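Local coordinates for protein cytochrome C (Marichromatium purpuratum 984, PDB 5LO9) that probably oxidises thiosulfate to tetrathionate, and may run the reverse reaction, using four covalently bound c-type hemes to carry the electrons, at residues A[272-275]-A[276-279]; A[311-315]-A[316-320]; A[323-326]-A[327-330]; A[357-360]-A[361-364]; A[479-482]-A[483-487]. All coordinates share one frame; numbering follows the deposited sequence.

How the contacts relate
Contact 4 is the buried one. Contacts 1 and 3 are partly buried, and contacts 2 and 5 lie at the surface. Contacts 3 and 4 are stretches of two helices that pack on each other, with Ile327 against Ile360. Contact 2, a hairpin, leads straight into the helix of contact 3, and a salt bridge from Arg319 to Glu325 joins them. Contacts 2, 3 and 4 all reach the second subunit. Chemistry follows place. Contact 4 is aromatic and apolar, contact 3 lines the heme and thiosulfate site, and contact 2 is rich in charge. Contact 1 is a loop turn and contact 5 a loop running into a helix; each has an aspartate that accepts from a backbone N-H.

Contact 1. Residues A[272-275]-A[276-279]; sequences NTDP and RSAP
Asp274 and Arg276 meet in an Asx turn, which with the bonds to Asp274 O makes an Asx motif. The loop follows helix 256-269 and lies close to Gln285 and Arg269, which bind a heme c. Asn272 ND2 bonds to Gly417 O. The backbone N of Arg276 donates to Asp274 OD2 at 3.0 Å. It comes from the anti side of the carboxylate, 30° out of its plane. Asp274 holds CG anti to its own N (chi1 -172°), which swings OD2 over the start of the turn. The other oxygen, OD1, forms a salt bridge with Arg266 of the preceding helix. Next, Ser277 N gives a weak bond of 3.2 Å to Asp274 O. Its OG turns elsewhere and bonds to Thr271 O. Ala278 N makes the stronger bond to the same Asp274 O, 2.8 Å long. The CB of Ala278 points back at 272-275, near Asn272 O. With an alanine at Asp274 the Arg276 N-H would probably lose its acceptor and Arg266 its salt-bridge partner, leaving the turn less fixed. Ala278 begins a short 3-10 segment that Pro279 continues, and Pro279 CD lies 3.1 Å from Pro275 O.

Contact 2. Residues A[311-315]-A[316-320]; sequences PAYRG and KNQRV
Tyr313 lies along the opposite strand of a two-stranded antiparallel beta hairpin with a G1 bulge. Its CE2 comes within 3.3 Å of Arg319 N. Its OH reaches Gln318 CA at 3.4 Å, and its ring is nearly parallel to the Gln318 amide, 6° apart. With CG anti to the backbone N (chi1 180°), the ring runs along the other strand toward the turn. Tyr313 and Val320 form a non-hydrogen-bonded pair. Arg314 and Arg319 form the hydrogen-bonded pair, with Arg314 N donating to Arg319 O at 3.1 Å. The return bond from Arg319 N to Arg314 O is weak, at 3.5 Å. Gln318 and Arg319 together face Arg314, and this makes the bulge. Next to it, Asn317 OD1 stands over one face of the Arg314 guanidinium and packs on Arg314 CB at 3.5 Å.

A second shell fixes these groups. Asp321 takes a salt bridge from Arg314 NE and a hydrogen bond from Asn317 ND2, so one carboxylate steadies both. Lys316, at the turn, belongs to the thiosulfate pocket. The strands also meet the second subunit: Val320 packs on Met260 of that subunit, and Arg319 NH1 forms a salt bridge with its Asp354. Arg319 NH1 also donates to Val320 O at 2.7 Å, with that oxygen only 4° out of the guanidinium plane.

Contact 3. Residues A[323-326]-A[327-330]; sequences MAER and IQGC. With HEC (heme c), chain E; THJ (thiosulfate), chain J; EDO (1,2-ethanediol), chain S; EDO (1,2-ethanediol), chain B.
Met323 and Ile327, one turn apart on an alpha helix, touch through Met323 CG and Ile327 CD1 at 3.8 Å. This is the packed side. Met323 is bent at chi2 and chi3, and its SD lies 3.7 Å from the heme methyl CMA. Further along, Arg326 and Cys330 serve the heme and thiosulfate site. Cys330 SG is joined covalently to thiosulfate S2 at 2.1 Å. The same SG stands 3.0 Å from the heme iron, longer than a usual iron-thiolate bond. His291 binds that iron, and the place of Cys330 is consistent with the other axial side. Arg326 spreads its guanidinium beside the heme, with the propionate carbon CAA over one face. Its NH1 is 3.1 Å from thiosulfate O1, which lies at the guanidinium edge. Tyr310 OH takes the hydrogen bond from Arg326 NE and so helps set the group. The positive charge probably helps to hold the anion.

The other side is looser. Ala324, Glu325 and Gln328 are partly exposed. An ethanediol, probably from the crystallisation liquor, gives a weak bond to Gln328 OE1, while Gln328 NE2 bonds to Pro346 O. Gln328 also packs on Asn349 of the second subunit. Another ethanediol, at the N-terminal end beside Gln357, accepts from Met323 N and Ala324 N. Backbone bonds hold the turn, such as Ile327 N to Met323 O at 3.0 Å.

Strand 319-321 runs into this helix, and Glu325 forms a salt bridge back to Arg319. Ile327 and Ala324 rest on helix 351-363, while Met323 touches helix 304-307.

Contact 4. Residues A[357-360]-A[361-364]; sequences QSYI and FWLA. With EDO (1,2-ethanediol), chain C; EDO (1,2-ethanediol), chain S.
The Tyr359 ring carries Leu363 on one face, with Leu363 CD1 4.0 Å from the ring centroid and 29° off the normal, a CH-pi contact. The nearest pair there is Tyr359 CZ with Leu363 CD1, at 3.6 Å. An ethanediol O2 lies at the edge of the Tyr359 ring, in its plane. Tyr359 CE1 lies at the edge of the indole, close to its plane, and is 3.9 Å from Trp362 CZ3. Tyr359 CG is anti to the backbone N (chi1 173°), which brings its ring toward Trp362; the two side chains meet at an angle. Phe361 projects elsewhere. Ser358 O is at the edge of its ring, and the ring meets that of Trp307.

The backbone is the last turn of an alpha helix; Leu363 N donates to Tyr359 O at 3.0 Å. The last bond, Ala364 N to Ile360 O, is weak, and the same N-H also reaches Phe361 O at 3.0 Å as the helix ends.

Tyr359 and Trp362 press on Val261 of helix 256-269, and Ile360 packs on Ile327. Phe361 touches Tyr310 of the second subunit.

The buried polar atoms have partners. Trp362 NE1 bonds to Ala251 O, Tyr359 OH to Asn294 O, and Ser358 OG to Asp354 O. Gln357 OE1 takes an ethanediol hydroxyl at 2.9 Å. With these needs met, the side chains meet by apolar and aromatic contact, alongside the backbone bonds, at a buried end of helix 351-363 set between helix 256-269, helix 323-332 and the second subunit.

Contact 5. Residues A[479-482]-A[483-487]; sequences PRFD and GSVER
Phe481 and Val485 are brought together by a backbone that turns at Gly483. There phi is 104°, and a side chain would be jammed against Asp482 O, so the position calls for glycine. Ser484 then runs in extended form, and regular helix begins at Val485. Asp482 bridges the turn: its OD2 accepts from Ser484 N at 3.1 Å, met on the anti side of the carboxylate. The same oxygen lies 3.5 Å from Ser484 CB.

Phe481 covers the glycine. With CG anti to the backbone N (chi1 -172°), the ring turns one face to Gly483, whose CA is 3.8 Å from the ring centroid in a CH-pi contact. The backbone N of Gly483 lies over the centre of the same face. Gly483 O comes near the ring at CZ, 3.2 Å away. Val485 N lies at the ring edge, and Phe481 CE1 is 3.9 Å from Val485 CG2. Beyond the pair, Phe481 touches Thr488, whose OG1 takes a bond from Asp482 N. A serine in place of Phe481 is likely to leave Val485 CG2 without its aromatic mate and to open a gap over Gly483 CA.

Ser484 itself caps the helix. Its OG accepts from Arg487 N at 3.0 Å, nearly straight at 170°. The whole joins an Asx turn at Asp482 to an N-cap serine, which opens helix 485-492, here at the protein surface.

Contact 1. Residues A[272-275]-A[276-279]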
# COMPACT_ATOMS: atom_id res chain seq x y z
N ASN A 272 -3.74 -10.51 20.41
CA ASN A 272 -4.08 -10.12 21.77
C ASN A 272 -2.99 -10.45 22.78
O ASN A 272 -3.03 -9.94 23.90
CB ASN A 272 -5.37 -10.80 22.20
CG ASN A 272 -5.20 -12.28 22.34
OD1 ASN A 272 -4.81 -12.97 21.40
ND2 ASN A 272 -5.37 -12.77 23.54
N THR A 273 -2.02 -11.28 22.40
CA THR A 273 -0.98 -11.74 23.31
C THR A 273 0.43 -11.29 22.95
O THR A 273 1.30 -11.32 23.83
CB THR A 273 -0.97 -13.26 23.37
OG1 THR A 273 -0.56 -13.77 22.10
CG2 THR A 273 -2.34 -13.75 23.68
N ASP A 274 0.69 -10.95 21.71
CA ASP A 274 2.03 -10.52 21.33
C ASP A 274 2.37 -9.18 22.00
O ASP A 274 1.55 -8.24 21.99
CB ASP A 274 2.14 -10.39 19.82
CG ASP A 274 3.56 -10.14 19.37
OD1 ASP A 274 4.25 -11.13 19.03
OD2 ASP A 274 3.97 -8.96 19.36
N PRO A 275 3.58 -9.04 22.57
CA PRO A 275 3.92 -7.81 23.31
C PRO A 275 3.82 -6.53 22.50
O PRO A 275 3.55 -5.48 23.08
CB PRO A 275 5.36 -8.06 23.76
CG PRO A 275 5.50 -9.54 23.75
CD PRO A 275 4.68 -10.01 22.60
N ARG A 276 3.98 -6.60 21.18
CA ARG A 276 3.85 -5.39 20.37
C ARG A 276 2.40 -4.96 20.13
O ARG A 276 2.11 -3.77 20.17
CB ARG A 276 4.55 -5.60 19.04
CG ARG A 276 6.06 -5.75 19.20
CD ARG A 276 6.75 -5.38 17.95
NE ARG A 276 8.13 -4.98 18.16
CZ ARG A 276 9.15 -5.83 18.18
NH1 ARG A 276 8.95 -7.16 18.02
NH2 ARG A 276 10.37 -5.33 18.37
N SER A 277 1.48 -5.89 19.86
CA SER A 277 0.12 -5.49 19.52
C SER A 277 -0.82 -5.54 20.73
O SER A 277 -1.83 -4.84 20.75
CB SER A 277 -0.42 -6.35 18.36
OG SER A 277 -0.29 -7.76 18.61
N ALA A 278 -0.48 -6.34 21.72
CA ALA A 278 -1.37 -6.52 22.86
C ALA A 278 -1.71 -5.21 23.56
O ALA A 278 -2.87 -5.02 23.97
CB ALA A 278 -0.71 -7.54 23.80
N PRO A 279 -0.78 -4.27 23.70
CA PRO A 279 -1.12 -3.00 24.35
C PRO A 279 -2.16 -2.18 23.61
O PRO A 279 -2.64 -1.18 24.16
CB PRO A 279 0.23 -2.26 24.41
CG PRO A 279 1.26 -3.30 24.25
CD PRO A 279 0.64 -4.32 23.34

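Contact 2. Residues A[311-315]-A[316-320]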
# COMPACT_ATOMS: atom_id res chain seq x y z
N PRO A 311 -6.31 2.14 -1.76
CA PRO A 311 -7.32 3.10 -1.29
C PRO A 311 -8.71 2.96 -1.89
O PRO A 311 -8.82 2.64 -3.07
CB PRO A 311 -6.74 4.44 -1.74
CG PRO A 311 -5.32 4.24 -1.74
CD PRO A 311 -5.11 2.84 -2.23
N ALA A 312 -9.75 3.28 -1.11
CA ALA A 312 -11.14 3.14 -1.53
C ALA A 312 -12.03 4.07 -0.75
O ALA A 312 -11.75 4.36 0.41
CB ALA A 312 -11.64 1.74 -1.28
N TYR A 313 -13.13 4.52 -1.38
CA TYR A 313 -14.15 5.26 -0.62
C TYR A 313 -14.99 4.31 0.25
O TYR A 313 -15.39 3.23 -0.19
CB TYR A 313 -15.06 6.08 -1.53
CG TYR A 313 -16.14 6.86 -0.75
CD1 TYR A 313 -17.47 6.41 -0.71
CD2 TYR A 313 -15.82 8.03 -0.05
CE1 TYR A 313 -18.45 7.11 0.02
CE2 TYR A 313 -16.81 8.75 0.68
CZ TYR A 313 -18.11 8.28 0.71
OH TYR A 313 -19.08 8.96 1.42
N ARG A 314 -15.16 4.71 1.52
CA ARG A 314 -15.94 3.98 2.53
C ARG A 314 -17.05 4.88 3.08
O ARG A 314 -16.76 5.87 3.75
CB ARG A 314 -15.04 3.53 3.70
CG ARG A 314 -14.10 2.38 3.40
CD ARG A 314 -14.05 1.35 4.57
NE ARG A 314 -13.27 1.83 5.72
CZ ARG A 314 -13.53 1.56 7.00
NH1 ARG A 314 -14.60 0.82 7.33
NH2 ARG A 314 -12.70 2.05 7.95
N GLY A 315 -18.31 4.48 2.88
CA GLY A 315 -19.43 5.27 3.40
C GLY A 315 -19.52 5.39 4.93
O GLY A 315 -20.20 6.31 5.43
N LYS A 316 -18.87 4.48 5.69
CA LYS A 316 -19.00 4.45 7.15
C LYS A 316 -18.43 5.70 7.81
O LYS A 316 -18.95 6.17 8.84
CB LYS A 316 -18.31 3.20 7.72
CG LYS A 316 -17.96 3.19 9.26
CD LYS A 316 -18.07 1.77 9.86
CE LYS A 316 -17.25 1.50 11.14
NZ LYS A 316 -16.60 0.05 11.13
N ASN A 317 -17.33 6.24 7.26
CA ASN A 317 -16.72 7.48 7.75
C ASN A 317 -16.74 8.58 6.69
O ASN A 317 -16.16 9.66 6.93
CB ASN A 317 -15.29 7.22 8.25
CG ASN A 317 -14.50 6.23 7.37
OD1 ASN A 317 -15.03 5.68 6.40
ND2 ASN A 317 -13.22 6.03 7.70
N GLN A 318 -17.41 8.36 5.55
CA GLN A 318 -17.52 9.32 4.45
C GLN A 318 -16.14 9.88 4.12
O GLN A 318 -15.86 11.07 4.29
CB GLN A 318 -18.53 10.44 4.75
CG GLN A 318 -19.97 9.98 5.02
CD GLN A 318 -20.80 11.05 5.76
OE1 GLN A 318 -20.28 12.07 6.21
NE2 GLN A 318 -22.10 10.81 5.87
N ARG A 319 -15.27 8.99 3.64
CA ARG A 319 -13.84 9.26 3.54
C ARG A 319 -13.16 8.15 2.74
O ARG A 319 -13.58 6.99 2.80
CB ARG A 319 -13.26 9.32 4.96
CG ARG A 319 -11.81 9.62 5.08
CD ARG A 319 -11.21 8.96 6.32
NE ARG A 319 -10.09 9.74 6.83
CZ ARG A 319 -8.89 9.84 6.23
NH1 ARG A 319 -8.64 9.19 5.08
NH2 ARG A 319 -7.94 10.59 6.78
N VAL A 320 -12.08 8.50 2.03
CA VAL A 320 -11.25 7.52 1.33
C VAL A 320 -10.24 6.95 2.32
O VAL A 320 -9.59 7.71 3.05
CB VAL A 320 -10.55 8.16 0.12
CG1 VAL A 320 -9.50 7.24 -0.50
CG2 VAL A 320 -11.56 8.53 -0.94

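Contact 3. Residues A[323-326]-A[327-330]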
# COMPACT_ATOMS: atom_id res chain seq x y z
N MET A 323 -5.10 1.29 3.23
CA MET A 323 -4.99 0.04 3.97
C MET A 323 -4.59 0.28 5.42
O MET A 323 -5.11 -0.38 6.32
CB MET A 323 -3.98 -0.88 3.29
CG MET A 323 -3.71 -2.15 4.02
SD MET A 323 -5.18 -3.16 4.24
CE MET A 323 -5.59 -3.60 2.57
N ALA A 324 -3.64 1.19 5.69
CA ALA A 324 -3.29 1.45 7.09
C ALA A 324 -4.48 1.99 7.86
O ALA A 324 -4.73 1.58 9.00
CB ALA A 324 -2.12 2.44 7.23
N GLU A 325 -5.20 2.93 7.25
CA GLU A 325 -6.32 3.53 7.96
C GLU A 325 -7.36 2.47 8.26
O GLU A 325 -7.95 2.44 9.35
CB GLU A 325 -6.90 4.68 7.14
CG GLU A 325 -6.00 5.90 7.28
CD GLU A 325 -6.11 6.92 6.16
OE1 GLU A 325 -6.93 6.78 5.22
OE2 GLU A 325 -5.31 7.88 6.23
N ARG A 326 -7.53 1.55 7.34
CA ARG A 326 -8.48 0.47 7.52
C ARG A 326 -8.07 -0.41 8.68
O ARG A 326 -8.87 -0.71 9.57
CB ARG A 326 -8.58 -0.30 6.20
CG ARG A 326 -9.50 -1.47 6.15
CD ARG A 326 -10.79 -1.13 6.80
NE ARG A 326 -11.89 -1.67 6.03
CZ ARG A 326 -12.94 -2.27 6.56
NH1 ARG A 326 -13.00 -2.43 7.89
NH2 ARG A 326 -13.91 -2.72 5.76
N ILE A 327 -6.81 -0.82 8.70
CA ILE A 327 -6.32 -1.68 9.77
C ILE A 327 -6.47 -1.00 11.12
O ILE A 327 -6.80 -1.65 12.13
CB ILE A 327 -4.86 -2.07 9.48
CG1 ILE A 327 -4.82 -3.01 8.31
CG2 ILE A 327 -4.21 -2.77 10.67
CD1 ILE A 327 -3.47 -3.18 7.72
N GLN A 328 -6.25 0.31 11.18
CA GLN A 328 -6.49 1.01 12.44
C GLN A 328 -7.97 1.03 12.81
O GLN A 328 -8.32 0.98 13.99
CB GLN A 328 -5.95 2.42 12.36
CG GLN A 328 -4.45 2.44 12.24
CD GLN A 328 -3.93 3.84 12.01
OE1 GLN A 328 -4.46 4.59 11.17
NE2 GLN A 328 -2.92 4.21 12.77
N GLY A 329 -8.86 1.05 11.81
CA GLY A 329 -10.28 0.91 12.09
C GLY A 329 -10.60 -0.40 12.79
O GLY A 329 -11.32 -0.42 13.78
N CYS A 330 -10.03 -1.50 12.28
CA CYS A 330 -10.21 -2.79 12.91
C CYS A 330 -9.71 -2.80 14.36
O CYS A 330 -10.31 -3.43 15.24
CB CYS A 330 -9.51 -3.85 12.06
SG CYS A 330 -10.55 -4.44 10.71
FE HEC E . -11.21 -7.25 9.90
CHA HEC E . -12.70 -6.18 6.91
CHB HEC E . -8.04 -6.40 8.67
CHC HEC E . -9.76 -8.08 13.01
CHD HEC E . -14.25 -8.47 10.96
NA HEC E . -10.52 -6.45 8.11
C1A HEC E . -11.26 -6.08 7.07
C2A HEC E . -10.46 -5.52 5.95
C3A HEC E . -9.10 -5.59 6.46
C4A HEC E . -9.24 -6.18 7.81
CMA HEC E . -7.87 -5.19 5.73
CAA HEC E . -10.97 -5.06 4.61
CBA HEC E . -11.39 -6.27 3.79
CGA HEC E . -11.77 -5.88 2.37
O1A HEC E . -11.79 -6.80 1.52
O2A HEC E . -12.06 -4.68 2.09
NB HEC E . -9.29 -7.25 10.71
C1B HEC E . -8.17 -6.88 10.06
C2B HEC E . -6.96 -6.96 10.89
C3B HEC E . -7.47 -7.45 12.16
C4B HEC E . -8.92 -7.58 11.94
CMB HEC E . -5.56 -6.66 10.50
CAB HEC E . -6.68 -7.71 13.40
CBB HEC E . -6.10 -6.38 13.88
NC HEC E . -11.89 -8.11 11.68
C1C HEC E . -11.17 -8.38 12.79
C2C HEC E . -11.96 -9.07 13.83
C3C HEC E . -13.29 -9.18 13.22
C4C HEC E . -13.12 -8.56 11.89
CMC HEC E . -11.46 -9.52 15.18
CAC HEC E . -14.57 -9.82 13.74
CBC HEC E . -14.91 -9.35 15.12
ND HEC E . -13.12 -7.29 9.07
C1D HEC E . -14.19 -7.81 9.65
C2D HEC E . -15.40 -7.70 8.82
C3D HEC E . -14.98 -7.01 7.60
C4D HEC E . -13.53 -6.81 7.89
CMD HEC E . -16.75 -8.19 9.23
CAD HEC E . -15.77 -6.62 6.36
CBD HEC E . -17.00 -5.72 6.61
CGD HEC E . -16.76 -4.32 7.21
O1D HEC E . -16.09 -4.12 8.27
O2D HEC E . -17.31 -3.34 6.62
S1 THJ J . -13.86 -3.22 11.19
O1 THJ J . -13.31 -1.85 10.89
O2 THJ J . -15.21 -3.41 10.56
O3 THJ J . -14.09 -3.30 12.65
S2 THJ J . -12.64 -4.54 10.75
C1 EDO S . -1.38 2.34 1.89
O1 EDO S . -1.64 1.91 3.26
C2 EDO S . -1.88 1.32 0.85
O2 EDO S . -3.34 1.45 0.57
C1 EDO B . -9.03 5.08 11.32
O1 EDO B . -7.64 5.56 11.37
C2 EDO B . -9.78 4.74 12.66
O2 EDO B . -9.19 5.21 13.91

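Contact 4. Residues A[357-360]-A[361-364]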
# COMPACT_ATOMS: atom_id res chain seq x y z
N GLN A 357 0.96 -4.78 7.34
CA GLN A 357 0.91 -4.44 5.93
C GLN A 357 1.88 -5.28 5.12
O GLN A 357 1.60 -5.61 3.97
CB GLN A 357 1.19 -2.97 5.71
CG GLN A 357 0.07 -2.10 6.18
CD GLN A 357 0.23 -0.67 5.79
OE1 GLN A 357 -0.28 -0.24 4.75
NE2 GLN A 357 0.95 0.08 6.60
N SER A 358 3.02 -5.66 5.68
CA SER A 358 3.93 -6.52 4.92
C SER A 358 3.34 -7.91 4.73
O SER A 358 3.43 -8.50 3.64
CB SER A 358 5.27 -6.62 5.62
OG SER A 358 5.96 -5.38 5.58
N TYR A 359 2.74 -8.46 5.79
CA TYR A 359 2.14 -9.78 5.69
C TYR A 359 1.01 -9.75 4.68
O TYR A 359 0.92 -10.63 3.81
CB TYR A 359 1.63 -10.20 7.07
CG TYR A 359 0.85 -11.47 7.09
CD1 TYR A 359 1.42 -12.65 6.68
CD2 TYR A 359 -0.48 -11.48 7.47
CE1 TYR A 359 0.71 -13.81 6.67
CE2 TYR A 359 -1.21 -12.66 7.46
CZ TYR A 359 -0.60 -13.82 7.07
OH TYR A 359 -1.31 -15.00 7.06
N ILE A 360 0.16 -8.73 4.74
CA ILE A 360 -0.97 -8.68 3.83
C ILE A 360 -0.50 -8.52 2.40
O ILE A 360 -1.08 -9.09 1.48
CB ILE A 360 -1.92 -7.56 4.24
CG1 ILE A 360 -2.60 -7.89 5.57
CG2 ILE A 360 -2.93 -7.35 3.18
CD1 ILE A 360 -3.21 -6.66 6.30
N PHE A 361 0.51 -7.69 2.19
CA PHE A 361 1.09 -7.51 0.87
C PHE A 361 1.59 -8.83 0.33
O PHE A 361 1.32 -9.19 -0.82
CB PHE A 361 2.25 -6.49 0.98
CG PHE A 361 3.15 -6.35 -0.25
CD1 PHE A 361 4.50 -6.68 -0.17
CD2 PHE A 361 2.67 -5.80 -1.43
CE1 PHE A 361 5.33 -6.51 -1.28
CE2 PHE A 361 3.50 -5.62 -2.53
CZ PHE A 361 4.83 -5.98 -2.46
N TRP A 362 2.31 -9.56 1.16
CA TRP A 362 2.86 -10.84 0.71
C TRP A 362 1.75 -11.82 0.31
O TRP A 362 1.84 -12.45 -0.75
CB TRP A 362 3.72 -11.41 1.82
CG TRP A 362 4.14 -12.79 1.55
CD1 TRP A 362 4.97 -13.20 0.57
CD2 TRP A 362 3.77 -13.96 2.29
NE1 TRP A 362 5.16 -14.55 0.65
CE2 TRP A 362 4.44 -15.04 1.70
CE3 TRP A 362 2.95 -14.19 3.38
CZ2 TRP A 362 4.30 -16.33 2.15
CZ3 TRP A 362 2.82 -15.46 3.84
CH2 TRP A 362 3.49 -16.53 3.22
N LEU A 363 0.69 -11.95 1.12
CA LEU A 363 -0.39 -12.87 0.76
C LEU A 363 -0.98 -12.55 -0.60
O LEU A 363 -1.53 -13.44 -1.27
CB LEU A 363 -1.51 -12.84 1.77
CG LEU A 363 -1.21 -13.39 3.15
CD1 LEU A 363 -2.41 -13.20 4.02
CD2 LEU A 363 -0.81 -14.85 3.04
N ALA A 364 -0.87 -11.29 -1.03
CA ALA A 364 -1.48 -10.78 -2.25
C ALA A 364 -0.55 -10.88 -3.47
O ALA A 364 -0.90 -10.35 -4.54
CB ALA A 364 -1.90 -9.34 -2.07
C1 EDO C . 1.04 -18.12 8.78
O1 EDO C . -0.01 -18.78 9.46
C2 EDO C . 0.68 -18.04 7.29
O2 EDO C . 0.28 -16.79 6.68
C1 EDO S . -1.38 2.34 1.89
O1 EDO S . -1.64 1.91 3.26
C2 EDO S . -1.88 1.32 0.85
O2 EDO S . -3.34 1.45 0.57

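Contact 5. Residues A[479-482]-A[483-487]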
# COMPACT_ATOMS: atom_id res chain seq x y z
N PRO A 479 -17.07 3.25 20.22
CA PRO A 479 -16.09 4.32 20.48
C PRO A 479 -16.56 5.71 20.08
O PRO A 479 -16.02 6.68 20.61
CB PRO A 479 -14.88 3.89 19.64
CG PRO A 479 -15.01 2.40 19.57
CD PRO A 479 -16.48 2.12 19.48
N ARG A 480 -17.55 5.82 19.19
CA ARG A 480 -18.18 7.06 18.77
C ARG A 480 -19.31 7.48 19.70
O ARG A 480 -20.02 8.45 19.40
CB ARG A 480 -18.73 6.89 17.35
CG ARG A 480 -17.65 6.48 16.34
CD ARG A 480 -18.21 5.93 15.05
NE ARG A 480 -18.98 4.71 15.21
CZ ARG A 480 -19.58 4.07 14.22
NH1 ARG A 480 -19.49 4.51 12.97
NH2 ARG A 480 -20.29 2.99 14.49
N PHE A 481 -19.53 6.73 20.77
CA PHE A 481 -20.58 7.07 21.73
C PHE A 481 -20.47 8.53 22.14
O PHE A 481 -19.40 9.02 22.48
CB PHE A 481 -20.49 6.15 22.96
CG PHE A 481 -21.65 6.28 23.92
CD1 PHE A 481 -22.96 6.04 23.49
CD2 PHE A 481 -21.44 6.54 25.26
CE1 PHE A 481 -24.04 6.14 24.36
CE2 PHE A 481 -22.51 6.62 26.13
CZ PHE A 481 -23.80 6.41 25.67
N ASP A 482 -21.62 9.18 22.16
CA ASP A 482 -21.72 10.60 22.49
C ASP A 482 -22.24 10.86 23.91
O ASP A 482 -22.16 11.99 24.38
CB ASP A 482 -22.68 11.22 21.46
CG ASP A 482 -23.61 12.23 22.04
OD1 ASP A 482 -23.27 13.44 21.92
OD2 ASP A 482 -24.66 11.83 22.59
N GLY A 483 -22.56 9.81 24.66
CA GLY A 483 -23.25 9.92 25.90
C GLY A 483 -24.73 9.52 25.83
O GLY A 483 -25.26 8.99 26.82
N SER A 484 -25.38 9.71 24.67
CA SER A 484 -26.77 9.32 24.47
C SER A 484 -26.88 8.16 23.48
O SER A 484 -26.44 8.27 22.34
CB SER A 484 -27.60 10.48 23.93
OG SER A 484 -28.73 10.01 23.20
N VAL A 485 -27.58 7.10 23.88
CA VAL A 485 -27.82 5.97 22.99
C VAL A 485 -28.64 6.38 21.76
O VAL A 485 -28.28 6.04 20.63
CB VAL A 485 -28.47 4.82 23.76
CG1 VAL A 485 -28.95 3.72 22.83
CG2 VAL A 485 -27.48 4.26 24.77
N GLU A 486 -29.75 7.09 21.96
CA GLU A 486 -30.56 7.54 20.81
C GLU A 486 -29.71 8.35 19.83
O GLU A 486 -29.75 8.14 18.61
CB GLU A 486 -31.77 8.37 21.26
CG GLU A 486 -33.13 7.65 21.12
CD GLU A 486 -34.38 8.53 21.44
OE1 GLU A 486 -34.24 9.65 21.96
OE2 GLU A 486 -35.52 8.08 21.17
N ARG A 487 -28.94 9.30 20.34
CA ARG A 487 -28.22 10.15 19.42
C ARG A 487 -27.18 9.32 18.64
O ARG A 487 -27.17 9.33 17.41
CB ARG A 487 -27.60 11.31 20.19
CG ARG A 487 -27.01 12.39 19.32
CD ARG A 487 -27.99 12.88 18.25
NE ARG A 487 -27.44 14.03 17.54
CZ ARG A 487 -27.67 14.31 16.26
NH1 ARG A 487 -28.47 13.53 15.52
NH2 ARG A 487 -27.09 15.39 15.72